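IclR transcriptional regulator (Thermotoga maritima, PDB 1MKM) probably binds DNA as an IclR-family transcriptional repressor, pairing a winged helix-turn-helix domain with a zinc-binding C-terminal domain. Local coordinates at residues S138-L143 with K175-K180; A187-E192 with I197-V202; N39-M44 with V53-D58; L14-K19 with A30-M35; N79-A84 with Y111-E116. One frame throughout, in Å; residues are numbered along the deposited sequence.

In the fold
The five contacts divide between two well-separated domains: the centres of contacts 1 and 3 lie about 49 Å apart. Contacts 1, 2 and 5 are buried in the C-terminal domain. Contacts 2 and 5 reach the same six-stranded sheet, one through a hairpin at its edge, the other through a helix beside a bulged strand; contact 1 packs two helices and touches contact 2 where K140 meets E192. Charge is paired in 1 and 5, whereas backbone bonds dominate 2. Contacts 3 and 4 share the N-terminal winged helix-turn-helix. Contact 3 is partly buried and mixes one arginine-tyrosine bond with apolar packing; contact 4 lies at the surface and relies on aromatic and aliphatic packing.

Contact 1 of 5, residues S138-L143 with K175-K180; sequences SGKSIL and KRELEK
L178 sets its two methyls against helix 138-143, between L143 and the root of K140. CD2 of L178 lies 3.8 Å from CB of L143 and 3.9 Å from CB of K140, while CD1 points at the L143 carbonyl. With CG anti to its carbonyl carbon (chi1 -66°), the leucine reaches across although its CB does not aim at the partner helix. Cut back to alanine, L178 would probably leave L143 CB and K140 CB without their methyl cover, and L151 without part of its packing. Segments 138-143 and 175-180, on helices 137-143 and 171-184, cross at 90° in the C-terminal domain, their axes 9.2 Å apart. Next to the leucine, K140 bends at chi3 and meets E177 at about a right angle, giving a salt bridge of 3.0 Å from K140 NZ to E177 OE2, though NZ is less surely placed. The same ammonium group is paired with E192 and bonded to V188 O, near the zinc ligand D189. E177 packs on I168, and L143 on L133 and Y154.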
# COMPACT_ATOMS: atom_id res chain seq x y z
N SER B 138 -1.08 -11.00 34.33
CA SER B 138 -2.21 -10.14 34.69
C SER B 138 -3.29 -11.03 35.33
O SER B 138 -4.09 -10.57 36.15
CB SER B 138 -2.74 -9.43 33.43
OG SER B 138 -2.98 -10.35 32.37
N GLY B 139 -3.31 -12.31 34.96
CA GLY B 139 -4.28 -13.24 35.51
C GLY B 139 -4.05 -13.56 36.98
O GLY B 139 -4.93 -13.37 37.81
N LYS B 140 -2.86 -14.07 37.30
CA LYS B 140 -2.53 -14.41 38.68
C LYS B 140 -2.53 -13.13 39.49
O LYS B 140 -2.92 -13.11 40.65
CB LYS B 140 -1.16 -15.09 38.75
CG LYS B 140 -1.13 -16.41 38.00
CD LYS B 140 0.25 -17.05 38.02
CE LYS B 140 1.25 -16.24 37.22
NZ LYS B 140 2.55 -16.95 37.10
N SER B 141 -2.07 -12.04 38.88
CA SER B 141 -2.05 -10.75 39.55
C SER B 141 -3.47 -10.46 40.06
O SER B 141 -3.66 -9.80 41.08
CB SER B 141 -1.60 -9.67 38.56
OG SER B 141 -1.28 -8.44 39.20
N ILE B 142 -4.48 -10.96 39.35
CA ILE B 142 -5.88 -10.75 39.74
C ILE B 142 -6.30 -11.80 40.77
O ILE B 142 -7.07 -11.51 41.69
CB ILE B 142 -6.83 -10.82 38.53
CG1 ILE B 142 -6.61 -9.61 37.62
CG2 ILE B 142 -8.29 -10.87 39.00
CD1 ILE B 142 -7.39 -9.66 36.32
N LEU B 143 -5.79 -13.02 40.60
CA LEU B 143 -6.10 -14.12 41.51
C LEU B 143 -5.34 -13.96 42.83
O LEU B 143 -5.44 -14.82 43.71
CB LEU B 143 -5.72 -15.45 40.88
CG LEU B 143 -6.83 -16.20 40.15
CD1 LEU B 143 -6.31 -17.54 39.62
CD2 LEU B 143 -7.98 -16.43 41.13
N LYS B 175 -1.29 -21.39 45.08
CA LYS B 175 -1.70 -20.59 46.23
C LYS B 175 -0.48 -19.86 46.78
O LYS B 175 -0.48 -18.63 46.92
CB LYS B 175 -2.33 -21.49 47.31
CG LYS B 175 -3.24 -20.77 48.31
CD LYS B 175 -2.47 -19.94 49.34
CE LYS B 175 -1.64 -20.83 50.27
NZ LYS B 175 -0.88 -20.06 51.30
N ARG B 176 0.58 -20.61 47.08
CA ARG B 176 1.81 -20.01 47.58
C ARG B 176 2.23 -18.97 46.56
O ARG B 176 2.49 -17.81 46.90
CB ARG B 176 2.91 -21.06 47.74
CG ARG B 176 2.80 -21.93 48.98
CD ARG B 176 3.98 -22.89 49.10
NE ARG B 176 4.02 -23.87 48.02
CZ ARG B 176 4.99 -24.76 47.83
NH1 ARG B 176 6.03 -24.80 48.66
NH2 ARG B 176 4.93 -25.62 46.82
N GLU B 177 2.30 -19.40 45.30
CA GLU B 177 2.67 -18.55 44.18
C GLU B 177 1.91 -17.23 44.29
O GLU B 177 2.51 -16.15 44.28
CB GLU B 177 2.32 -19.25 42.87
CG GLU B 177 3.36 -19.11 41.78
CD GLU B 177 3.33 -17.76 41.10
OE1 GLU B 177 3.41 -16.73 41.81
OE2 GLU B 177 3.23 -17.74 39.86
N LEU B 178 0.59 -17.33 44.41
CA LEU B 178 -0.26 -16.15 44.53
C LEU B 178 0.15 -15.24 45.68
O LEU B 178 0.12 -14.01 45.56
CB LEU B 178 -1.73 -16.55 44.70
CG LEU B 178 -2.45 -17.26 43.55
CD1 LEU B 178 -3.93 -17.41 43.88
CD2 LEU B 178 -2.29 -16.47 42.27
N GLU B 179 0.52 -15.83 46.81
CA GLU B 179 0.91 -15.05 47.97
C GLU B 179 2.20 -14.28 47.68
O GLU B 179 2.33 -13.11 48.05
CB GLU B 179 1.09 -15.96 49.18
CG GLU B 179 0.82 -15.25 50.50
CD GLU B 179 0.60 -16.22 51.64
OE1 GLU B 179 1.54 -16.98 51.96
OE2 GLU B 179 -0.51 -16.23 52.20
N LYS B 180 3.14 -14.93 47.00
CA LYS B 180 4.40 -14.29 46.64
C LYS B 180 4.00 -13.02 45.90
O LYS B 180 4.58 -11.95 46.09
CB LYS B 180 5.21 -15.17 45.69
CG LYS B 180 5.18 -16.66 45.98
CD LYS B 180 6.13 -17.37 45.03
CE LYS B 180 5.94 -18.88 45.01
NZ LYS B 180 6.80 -19.49 43.96

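Contact 2 of 5, residues A187-E192 with I197-V202; sequences AVDNEE and IMCVGV
M198 lays its side chain across the D189 carbonyl, with CG 3.4 Å from D189 O. Its CA comes to 3.1 Å from that same oxygen as a CA-H...O contact. Beyond, M198 runs beside N190 and points the same way, SD being 3.8 Å from N190 OD1. D189 holds the other face: with CG anti to its backbone N (chi1 164°), its OD2 comes within 3.7 Å of C199 SG. D189 and C199 bind zinc in this protein; here a zinc ion lies about 3 Å from the C199 side chain. The antiparallel hairpin of strands 187-190 and 197-205, at one edge of the domain's sheet, brings both residues to one face. A187 forms a hydrogen-bonded pair with G201: A187 N bonds G201 O at 2.8 Å, and G201 N returns the bond to A187 O. After D189 the chain turns back sharply in an inverse gamma turn centred on N190, E191 N bonding D189 O at 2.7 Å.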
# COMPACT_ATOMS: atom_id res chain seq x y z
N ALA B 187 2.90 -9.92 39.48
CA ALA B 187 3.20 -11.29 39.07
C ALA B 187 4.18 -11.35 37.91
O ALA B 187 4.53 -10.33 37.31
CB ALA B 187 1.93 -12.00 38.69
N VAL B 188 4.62 -12.57 37.60
CA VAL B 188 5.55 -12.81 36.51
C VAL B 188 5.18 -14.12 35.83
O VAL B 188 4.91 -15.11 36.50
CB VAL B 188 7.00 -12.92 37.02
CG1 VAL B 188 7.91 -13.32 35.88
CG2 VAL B 188 7.45 -11.59 37.63
N ASP B 189 5.16 -14.11 34.50
CA ASP B 189 4.84 -15.31 33.74
C ASP B 189 6.09 -15.85 33.08
O ASP B 189 6.41 -15.48 31.95
CB ASP B 189 3.77 -15.02 32.67
CG ASP B 189 3.69 -16.12 31.62
OD1 ASP B 189 4.03 -17.27 31.97
OD2 ASP B 189 3.30 -15.86 30.46
N ASN B 190 6.80 -16.72 33.78
CA ASN B 190 8.00 -17.30 33.21
C ASN B 190 7.58 -18.38 32.23
O ASN B 190 7.63 -19.57 32.56
CB ASN B 190 8.88 -17.89 34.31
CG ASN B 190 10.21 -18.40 33.78
OD1 ASN B 190 11.01 -17.64 33.24
ND2 ASN B 190 10.45 -19.70 33.92
N GLU B 191 7.15 -17.96 31.05
CA GLU B 191 6.72 -18.88 30.00
C GLU B 191 5.68 -19.88 30.47
O GLU B 191 5.62 -21.00 29.98
CB GLU B 191 7.94 -19.60 29.42
CG GLU B 191 8.34 -19.10 28.03
CD GLU B 191 9.82 -19.27 27.74
OE1 GLU B 191 10.64 -18.68 28.47
OE2 GLU B 191 10.17 -19.99 26.77
N GLU B 192 4.84 -19.44 31.41
CA GLU B 192 3.78 -20.27 31.98
C GLU B 192 2.55 -20.27 31.07
O GLU B 192 1.79 -21.24 31.06
CB GLU B 192 3.38 -19.75 33.36
CG GLU B 192 4.54 -19.54 34.33
CD GLU B 192 4.10 -18.85 35.61
OE1 GLU B 192 3.31 -19.43 36.38
OE2 GLU B 192 4.55 -17.71 35.86
N ILE B 197 7.42 -16.32 25.42
CA ILE B 197 6.87 -15.08 25.99
C ILE B 197 6.84 -15.06 27.53
O ILE B 197 6.47 -16.04 28.17
CB ILE B 197 5.39 -14.84 25.49
CG1 ILE B 197 5.36 -13.98 24.21
CG2 ILE B 197 4.60 -14.10 26.55
CD1 ILE B 197 6.10 -14.53 23.06
N MET B 198 7.22 -13.92 28.11
CA MET B 198 7.19 -13.72 29.56
C MET B 198 6.44 -12.42 29.78
O MET B 198 6.39 -11.58 28.89
CB MET B 198 8.60 -13.62 30.14
CG MET B 198 9.33 -14.95 30.21
SD MET B 198 11.05 -14.79 30.76
CE MET B 198 10.83 -13.92 32.31
N CYS B 199 5.85 -12.23 30.96
CA CYS B 199 5.10 -11.01 31.23
C CYS B 199 5.27 -10.55 32.67
O CYS B 199 5.82 -11.26 33.51
CB CYS B 199 3.60 -11.26 30.99
SG CYS B 199 3.22 -12.25 29.52
N VAL B 200 4.80 -9.34 32.95
CA VAL B 200 4.83 -8.79 34.30
C VAL B 200 3.47 -8.12 34.45
O VAL B 200 3.06 -7.36 33.58
CB VAL B 200 5.96 -7.75 34.48
CG1 VAL B 200 5.78 -7.03 35.80
CG2 VAL B 200 7.32 -8.43 34.45
N GLY B 201 2.77 -8.41 35.54
CA GLY B 201 1.46 -7.83 35.73
C GLY B 201 1.15 -7.32 37.12
O GLY B 201 1.70 -7.79 38.11
N VAL B 202 0.23 -6.36 37.17
CA VAL B 202 -0.23 -5.72 38.39
C VAL B 202 -1.76 -5.58 38.30
O VAL B 202 -2.30 -5.41 37.20
CB VAL B 202 0.40 -4.32 38.54
CG1 VAL B 202 -0.08 -3.64 39.80
CG2 VAL B 202 1.91 -4.44 38.54

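Contact 3 of 5, residues N39-M44 with V53-D58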
# COMPACT_ATOMS: atom_id res chain seq x y z
N ASN B 39 -31.26 -19.81 -2.11
CA ASN B 39 -31.39 -19.65 -0.66
C ASN B 39 -30.17 -19.02 -0.01
O ASN B 39 -30.27 -18.48 1.09
CB ASN B 39 -31.74 -20.99 0.00
CG ASN B 39 -33.14 -21.49 -0.39
OD1 ASN B 39 -33.38 -21.83 -1.55
ND2 ASN B 39 -34.07 -21.52 0.57
N ALA B 40 -29.02 -19.09 -0.67
CA ALA B 40 -27.82 -18.46 -0.12
C ALA B 40 -28.14 -16.98 -0.11
O ALA B 40 -27.85 -16.28 0.86
CB ALA B 40 -26.62 -18.73 -1.00
N TYR B 41 -28.75 -16.51 -1.20
CA TYR B 41 -29.13 -15.10 -1.32
C TYR B 41 -30.03 -14.69 -0.18
O TYR B 41 -30.04 -13.52 0.22
CB TYR B 41 -29.86 -14.84 -2.64
CG TYR B 41 -28.93 -14.47 -3.77
CD1 TYR B 41 -28.15 -13.30 -3.71
CD2 TYR B 41 -28.78 -15.31 -4.88
CE1 TYR B 41 -27.25 -12.99 -4.74
CE2 TYR B 41 -27.88 -15.01 -5.90
CZ TYR B 41 -27.12 -13.85 -5.83
OH TYR B 41 -26.23 -13.58 -6.85
N LYS B 42 -30.79 -15.64 0.35
CA LYS B 42 -31.69 -15.33 1.45
C LYS B 42 -30.84 -14.83 2.63
O LYS B 42 -31.12 -13.79 3.21
CB LYS B 42 -32.49 -16.58 1.84
CG LYS B 42 -33.94 -16.28 2.25
CD LYS B 42 -34.83 -17.52 2.09
CE LYS B 42 -34.82 -18.02 0.65
NZ LYS B 42 -35.63 -19.26 0.45
N TYR B 43 -29.79 -15.57 2.96
CA TYR B 43 -28.92 -15.17 4.06
C TYR B 43 -28.03 -13.98 3.69
O TYR B 43 -27.95 -13.01 4.43
CB TYR B 43 -28.02 -16.32 4.50
CG TYR B 43 -28.74 -17.53 5.03
CD1 TYR B 43 -29.26 -18.49 4.17
CD2 TYR B 43 -28.87 -17.74 6.41
CE1 TYR B 43 -29.87 -19.64 4.67
CE2 TYR B 43 -29.48 -18.88 6.92
CZ TYR B 43 -29.97 -19.83 6.04
OH TYR B 43 -30.56 -20.97 6.52
N MET B 44 -27.37 -14.06 2.53
CA MET B 44 -26.48 -12.99 2.08
C MET B 44 -27.14 -11.61 1.87
O MET B 44 -26.52 -10.58 2.10
CB MET B 44 -25.76 -13.42 0.80
CG MET B 44 -24.86 -14.65 0.97
SD MET B 44 -23.67 -14.54 2.35
CE MET B 44 -23.06 -12.84 2.13
N VAL B 53 -21.89 -7.64 5.99
CA VAL B 53 -21.09 -8.00 4.85
C VAL B 53 -21.13 -6.89 3.80
O VAL B 53 -22.09 -6.10 3.75
CB VAL B 53 -21.59 -9.32 4.25
CG1 VAL B 53 -20.93 -9.58 2.94
CG2 VAL B 53 -21.30 -10.44 5.22
N LEU B 54 -20.09 -6.82 2.99
CA LEU B 54 -20.00 -5.81 1.93
C LEU B 54 -19.94 -6.52 0.60
O LEU B 54 -19.19 -7.49 0.44
CB LEU B 54 -18.75 -4.95 2.11
CG LEU B 54 -18.68 -3.66 1.29
CD1 LEU B 54 -19.92 -2.81 1.59
CD2 LEU B 54 -17.40 -2.88 1.63
N ARG B 55 -20.74 -6.08 -0.36
CA ARG B 55 -20.66 -6.76 -1.64
C ARG B 55 -19.86 -5.94 -2.63
O ARG B 55 -20.10 -4.75 -2.81
CB ARG B 55 -22.05 -7.09 -2.22
CG ARG B 55 -21.94 -8.16 -3.28
CD ARG B 55 -23.27 -8.66 -3.82
NE ARG B 55 -23.07 -9.85 -4.64
CZ ARG B 55 -24.06 -10.53 -5.22
NH1 ARG B 55 -25.32 -10.13 -5.08
NH2 ARG B 55 -23.78 -11.62 -5.94
N LYS B 56 -18.89 -6.61 -3.25
CA LYS B 56 -17.99 -6.01 -4.23
C LYS B 56 -18.63 -5.79 -5.59
O LYS B 56 -19.67 -6.39 -5.92
CB LYS B 56 -16.75 -6.90 -4.42
CG LYS B 56 -15.91 -7.15 -3.18
CD LYS B 56 -14.71 -8.03 -3.52
CE LYS B 56 -13.75 -8.16 -2.35
NZ LYS B 56 -12.45 -8.78 -2.73
N LYS B 57 -17.99 -4.94 -6.40
CA LYS B 57 -18.48 -4.66 -7.74
C LYS B 57 -18.53 -6.00 -8.47
O LYS B 57 -19.42 -6.24 -9.28
CB LYS B 57 -17.55 -3.68 -8.45
CG LYS B 57 -18.30 -2.62 -9.25
CD LYS B 57 -17.38 -1.52 -9.79
CE LYS B 57 -16.50 -2.02 -10.92
NZ LYS B 57 -17.30 -2.50 -12.09
N ASP B 58 -17.57 -6.86 -8.16
CA ASP B 58 -17.50 -8.19 -8.77
C ASP B 58 -18.47 -9.17 -8.12
O ASP B 58 -18.36 -10.38 -8.32
CB ASP B 58 -16.08 -8.73 -8.70
CG ASP B 58 -15.39 -8.38 -7.40
OD1 ASP B 58 -15.10 -7.18 -7.19
OD2 ASP B 58 -15.14 -9.30 -6.60
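Y41 and R55 meet at their far ends, their side chains crossing at about a right angle. R55 NH2 gives a hydrogen bond of 3.3 Å to Y41 OH, long but nearly straight at 165°, and the hydroxyl sits close to the guanidinium plane. NH1 comes to the edge of the tyrosine ring near the ring's own plane, 3.5 Å from CE1. Ring and guanidinium are tilted 52° apart, so the two flat groups meet at their edges and do not stack. R55 spans the distance with a chain extended from CG to NE, its CG anti to the backbone N (chi1 -161°). Helix 37-50 is the second helix of the helix-turn-helix, the one that in winged-helix proteins usually reads DNA, and strand 53-55 pairs with strand 61-63 to form the wing; the contact therefore ties helix to wing. R55 NE is bonded to K59 O in the turn of that wing. A leucine in place of R55 would probably leave both the tyrosine hydroxyl and the K59 carbonyl without this donor, freeing the wing turn to shift. On the more buried side M44, bent at chi2 and chi3, brings CE to 4.0 Å from V53 CG1. I17, I29 and Y61 also pack on that methionine.

Contact 4 of 5, residues L14-K19 with A30-M35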
# COMPACT_ATOMS: atom_id res chain seq x y z
N LEU B 14 -21.90 -16.33 8.51
CA LEU B 14 -21.26 -15.08 8.91
C LEU B 14 -19.92 -15.34 9.58
O LEU B 14 -18.91 -14.75 9.21
CB LEU B 14 -22.18 -14.29 9.84
CG LEU B 14 -21.65 -12.98 10.47
CD1 LEU B 14 -21.35 -11.95 9.39
CD2 LEU B 14 -22.68 -12.43 11.46
N ASP B 15 -19.90 -16.24 10.57
CA ASP B 15 -18.65 -16.55 11.26
C ASP B 15 -17.58 -16.91 10.26
O ASP B 15 -16.40 -16.60 10.46
CB ASP B 15 -18.83 -17.69 12.26
CG ASP B 15 -17.52 -18.08 12.94
OD1 ASP B 15 -16.75 -18.89 12.38
OD2 ASP B 15 -17.25 -17.57 14.05
N PHE B 16 -18.00 -17.56 9.18
CA PHE B 16 -17.09 -17.99 8.12
C PHE B 16 -16.52 -16.85 7.28
O PHE B 16 -15.34 -16.86 6.94
CB PHE B 16 -17.79 -18.99 7.20
CG PHE B 16 -17.04 -19.27 5.93
CD1 PHE B 16 -15.81 -19.94 5.95
CD2 PHE B 16 -17.54 -18.84 4.70
CE1 PHE B 16 -15.10 -20.18 4.78
CE2 PHE B 16 -16.85 -19.06 3.52
CZ PHE B 16 -15.61 -19.74 3.56
N ILE B 17 -17.34 -15.88 6.92
CA ILE B 17 -16.87 -14.78 6.10
C ILE B 17 -15.89 -13.92 6.89
O ILE B 17 -14.94 -13.37 6.33
CB ILE B 17 -18.05 -13.92 5.58
CG1 ILE B 17 -19.01 -14.82 4.78
CG2 ILE B 17 -17.54 -12.78 4.71
CD1 ILE B 17 -20.24 -14.12 4.29
N VAL B 18 -16.11 -13.82 8.20
CA VAL B 18 -15.23 -13.04 9.08
C VAL B 18 -13.84 -13.66 9.18
O VAL B 18 -12.84 -12.94 9.13
CB VAL B 18 -15.78 -12.93 10.52
CG1 VAL B 18 -14.62 -12.76 11.50
CG2 VAL B 18 -16.69 -11.72 10.65
N LYS B 19 -13.78 -14.98 9.32
CA LYS B 19 -12.49 -15.65 9.47
C LYS B 19 -11.90 -16.08 8.13
O LYS B 19 -10.81 -16.65 8.09
CB LYS B 19 -12.61 -16.88 10.39
CG LYS B 19 -13.17 -16.59 11.80
CD LYS B 19 -12.38 -15.51 12.57
CE LYS B 19 -13.01 -15.19 13.96
NZ LYS B 19 -12.31 -14.14 14.77
N ALA B 30 -23.07 -21.16 -1.01
CA ALA B 30 -24.07 -22.18 -1.28
C ALA B 30 -23.38 -23.56 -1.26
O ALA B 30 -23.76 -24.45 -0.49
CB ALA B 30 -24.73 -21.93 -2.64
N GLU B 31 -22.37 -23.72 -2.10
CA GLU B 31 -21.62 -24.97 -2.17
C GLU B 31 -21.01 -25.34 -0.82
O GLU B 31 -20.77 -26.51 -0.53
CB GLU B 31 -20.51 -24.87 -3.22
CG GLU B 31 -21.01 -24.78 -4.66
CD GLU B 31 -19.88 -24.80 -5.68
OE1 GLU B 31 -19.11 -23.82 -5.74
OE2 GLU B 31 -19.76 -25.81 -6.41
N LYS B 32 -20.77 -24.33 0.00
CA LYS B 32 -20.18 -24.53 1.32
C LYS B 32 -21.18 -25.08 2.32
O LYS B 32 -20.86 -26.00 3.08
CB LYS B 32 -19.62 -23.20 1.84
CG LYS B 32 -19.14 -23.24 3.30
CD LYS B 32 -17.85 -23.99 3.47
CE LYS B 32 -17.36 -23.91 4.90
NZ LYS B 32 -15.99 -24.46 5.03
N PHE B 33 -22.39 -24.52 2.33
CA PHE B 33 -23.41 -24.96 3.27
C PHE B 33 -24.60 -25.66 2.62
O PHE B 33 -25.75 -25.33 2.90
CB PHE B 33 -23.91 -23.77 4.10
CG PHE B 33 -22.84 -23.11 4.92
CD1 PHE B 33 -22.03 -22.12 4.37
CD2 PHE B 33 -22.62 -23.50 6.24
CE1 PHE B 33 -21.02 -21.53 5.11
CE2 PHE B 33 -21.61 -22.91 6.99
CZ PHE B 33 -20.81 -21.93 6.43
N ASN B 34 -24.29 -26.63 1.76
CA ASN B 34 -25.30 -27.42 1.06
C ASN B 34 -26.63 -26.69 0.91
O ASN B 34 -27.55 -26.87 1.70
CB ASN B 34 -25.52 -28.74 1.81
CG ASN B 34 -25.76 -29.92 0.88
OD1 ASN B 34 -26.17 -31.00 1.32
ND2 ASN B 34 -25.49 -29.72 -0.41
N MET B 35 -26.73 -25.84 -0.11
CA MET B 35 -27.96 -25.10 -0.39
C MET B 35 -27.89 -24.41 -1.76
O MET B 35 -26.81 -24.15 -2.29
CB MET B 35 -28.25 -24.08 0.72
CG MET B 35 -27.17 -23.01 0.97
SD MET B 35 -27.51 -21.97 2.45
CE MET B 35 -28.67 -20.87 1.77
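In the helix-turn-helix domain, F16 of the leading helix 6-19 meets K32 and F33, where helix 26-32 ends and the turn toward helix 37-50 begins. F33 is the first residue to leave helical geometry, and its ring points back at helix 6-19. Its tip comes in beside F16: F33 CZ is 4.3 Å from F16 CB, and that methylene lies at the edge of the F33 ring, close to the ring plane. K9, E12 and I13 of helix 6-19 also touch F33. F16 itself directs CG anti to the backbone N (chi1 168°), which carries its ring toward helix 26-32; V24 touches it as well. The contact is at the surface and covers little area, and F16 and F33 meet by apolar packing alone. Elsewhere on segment 14-19, K19 makes a cation-pi contact with F73 of the second subunit. K32 swings back to F16 after a bend at chi2, its CE methylene lying over one face of the F16 ring, 4.4 Å from CE1.

Contact 5 of 5, residues N79-A84 with Y111-E116; sequences NIRDIA and YIDKVE
A classic beta bulge in strand 108-115, where I112 and D113 both face L101, is the place where R81 and I80 of helix 79-93 pack against the sheet of the C-terminal domain. R81 runs extended from CG to NE, with CG anti to the backbone N (chi1 -174°), and brings NH1 to the bulge. There NH1 lies 3.2 Å from D113 OD2, a salt bridge held by charge and not by a directed bond, because OD2 lies over the flat of the guanidinium. The I112 carbonyl lies at the guanidinium edge, but its modelled bond to NH1 is too short to be trusted in detail. Helix and strand run nearly alongside, their short axes 17° and 8.8 Å apart, helix 79-93 packing on the antiparallel sheet of this GAF-like domain. A water donates to R81 O at 2.7 Å and to D113 OD2, linking the carboxylate to the helix backbone. OD2 is also bonded to H85 ND1, one turn on along the helix, which helps fix the rotation of the D113 carboxylate. Beside R81, I112 holds CG1 in the crowded position between backbone N and carbonyl carbon, from which CD1 reaches I80 CG2 at 3.9 Å. F78 and L103 also pack on I112.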
# COMPACT_ATOMS: atom_id res chain seq x y z
N ASN B 79 -15.97 1.45 31.33
CA ASN B 79 -15.39 2.74 31.69
C ASN B 79 -13.88 2.66 31.90
O ASN B 79 -13.13 3.58 31.53
CB ASN B 79 -16.09 3.28 32.94
CG ASN B 79 -15.78 2.46 34.18
OD1 ASN B 79 -15.44 1.28 34.09
ND2 ASN B 79 -15.91 3.09 35.35
N ILE B 80 -13.42 1.56 32.48
CA ILE B 80 -12.01 1.35 32.73
C ILE B 80 -11.17 1.54 31.46
O ILE B 80 -10.08 2.12 31.49
CB ILE B 80 -11.75 -0.08 33.27
CG1 ILE B 80 -10.31 -0.22 33.75
CG2 ILE B 80 -11.99 -1.11 32.16
CD1 ILE B 80 -9.95 -1.61 34.20
N ARG B 81 -11.69 1.07 30.34
CA ARG B 81 -10.98 1.16 29.07
C ARG B 81 -10.52 2.59 28.76
O ARG B 81 -9.34 2.82 28.46
CB ARG B 81 -11.86 0.62 27.93
CG ARG B 81 -11.14 0.54 26.61
CD ARG B 81 -12.05 0.08 25.51
NE ARG B 81 -11.51 0.45 24.21
CZ ARG B 81 -10.47 -0.13 23.63
NH1 ARG B 81 -9.83 -1.13 24.22
NH2 ARG B 81 -10.05 0.28 22.44
N ASP B 82 -11.44 3.54 28.83
CA ASP B 82 -11.10 4.93 28.55
C ASP B 82 -10.29 5.55 29.68
O ASP B 82 -9.53 6.49 29.47
CB ASP B 82 -12.38 5.74 28.32
CG ASP B 82 -12.88 5.63 26.91
OD1 ASP B 82 -12.49 6.48 26.08
OD2 ASP B 82 -13.64 4.69 26.61
N ILE B 83 -10.47 5.01 30.88
CA ILE B 83 -9.74 5.49 32.04
C ILE B 83 -8.28 5.07 31.97
O ILE B 83 -7.39 5.72 32.53
CB ILE B 83 -10.36 4.92 33.33
CG1 ILE B 83 -11.57 5.76 33.73
CG2 ILE B 83 -9.35 4.88 34.45
CD1 ILE B 83 -12.18 5.30 35.02
N ALA B 84 -8.02 3.98 31.25
CA ALA B 84 -6.67 3.46 31.16
C ALA B 84 -5.95 3.62 29.82
O ALA B 84 -4.75 3.89 29.79
CB ALA B 84 -6.68 1.97 31.58
N TYR B 111 -9.44 -9.79 27.02
CA TYR B 111 -8.61 -8.70 26.54
C TYR B 111 -9.53 -7.54 26.15
O TYR B 111 -10.34 -7.65 25.24
CB TYR B 111 -7.79 -9.16 25.35
CG TYR B 111 -6.61 -10.00 25.74
CD1 TYR B 111 -6.37 -11.22 25.13
CD2 TYR B 111 -5.71 -9.56 26.72
CE1 TYR B 111 -5.24 -11.98 25.47
CE2 TYR B 111 -4.60 -10.31 27.07
CZ TYR B 111 -4.38 -11.51 26.44
OH TYR B 111 -3.29 -12.28 26.79
N ILE B 112 -9.42 -6.43 26.87
CA ILE B 112 -10.27 -5.29 26.58
C ILE B 112 -9.52 -4.11 25.99
O ILE B 112 -10.13 -3.10 25.66
CB ILE B 112 -11.05 -4.86 27.85
CG1 ILE B 112 -10.11 -4.87 29.07
CG2 ILE B 112 -12.23 -5.81 28.07
CD1 ILE B 112 -10.71 -4.26 30.30
N ASP B 113 -8.21 -4.25 25.87
CA ASP B 113 -7.36 -3.22 25.27
C ASP B 113 -5.95 -3.76 25.09
O ASP B 113 -5.48 -4.58 25.88
CB ASP B 113 -7.32 -1.95 26.13
CG ASP B 113 -6.95 -0.71 25.32
OD1 ASP B 113 -6.22 -0.83 24.32
OD2 ASP B 113 -7.39 0.40 25.69
N LYS B 114 -5.27 -3.30 24.05
CA LYS B 114 -3.91 -3.75 23.81
C LYS B 114 -3.14 -2.71 22.99
O LYS B 114 -3.64 -2.22 21.97
CB LYS B 114 -3.91 -5.11 23.08
CG LYS B 114 -2.54 -5.66 22.70
CD LYS B 114 -2.66 -6.73 21.61
CE LYS B 114 -1.35 -7.46 21.39
NZ LYS B 114 -1.44 -8.48 20.29
N VAL B 115 -1.95 -2.36 23.46
CA VAL B 115 -1.11 -1.42 22.73
C VAL B 115 0.08 -2.20 22.19
O VAL B 115 0.90 -2.68 22.97
CB VAL B 115 -0.52 -0.31 23.63
CG1 VAL B 115 0.56 0.46 22.85
CG2 VAL B 115 -1.60 0.63 24.09
N GLU B 116 0.17 -2.33 20.88
CA GLU B 116 1.28 -3.06 20.29
C GLU B 116 2.61 -2.34 20.53
O GLU B 116 2.65 -1.11 20.64
CB GLU B 116 1.08 -3.25 18.78
CG GLU B 116 -0.15 -4.07 18.41
CD GLU B 116 -0.18 -4.45 16.94
OE1 GLU B 116 0.06 -3.57 16.09
OE2 GLU B 116 -0.44 -5.64 16.63
O HOH W 1 -7.64 0.75 28.17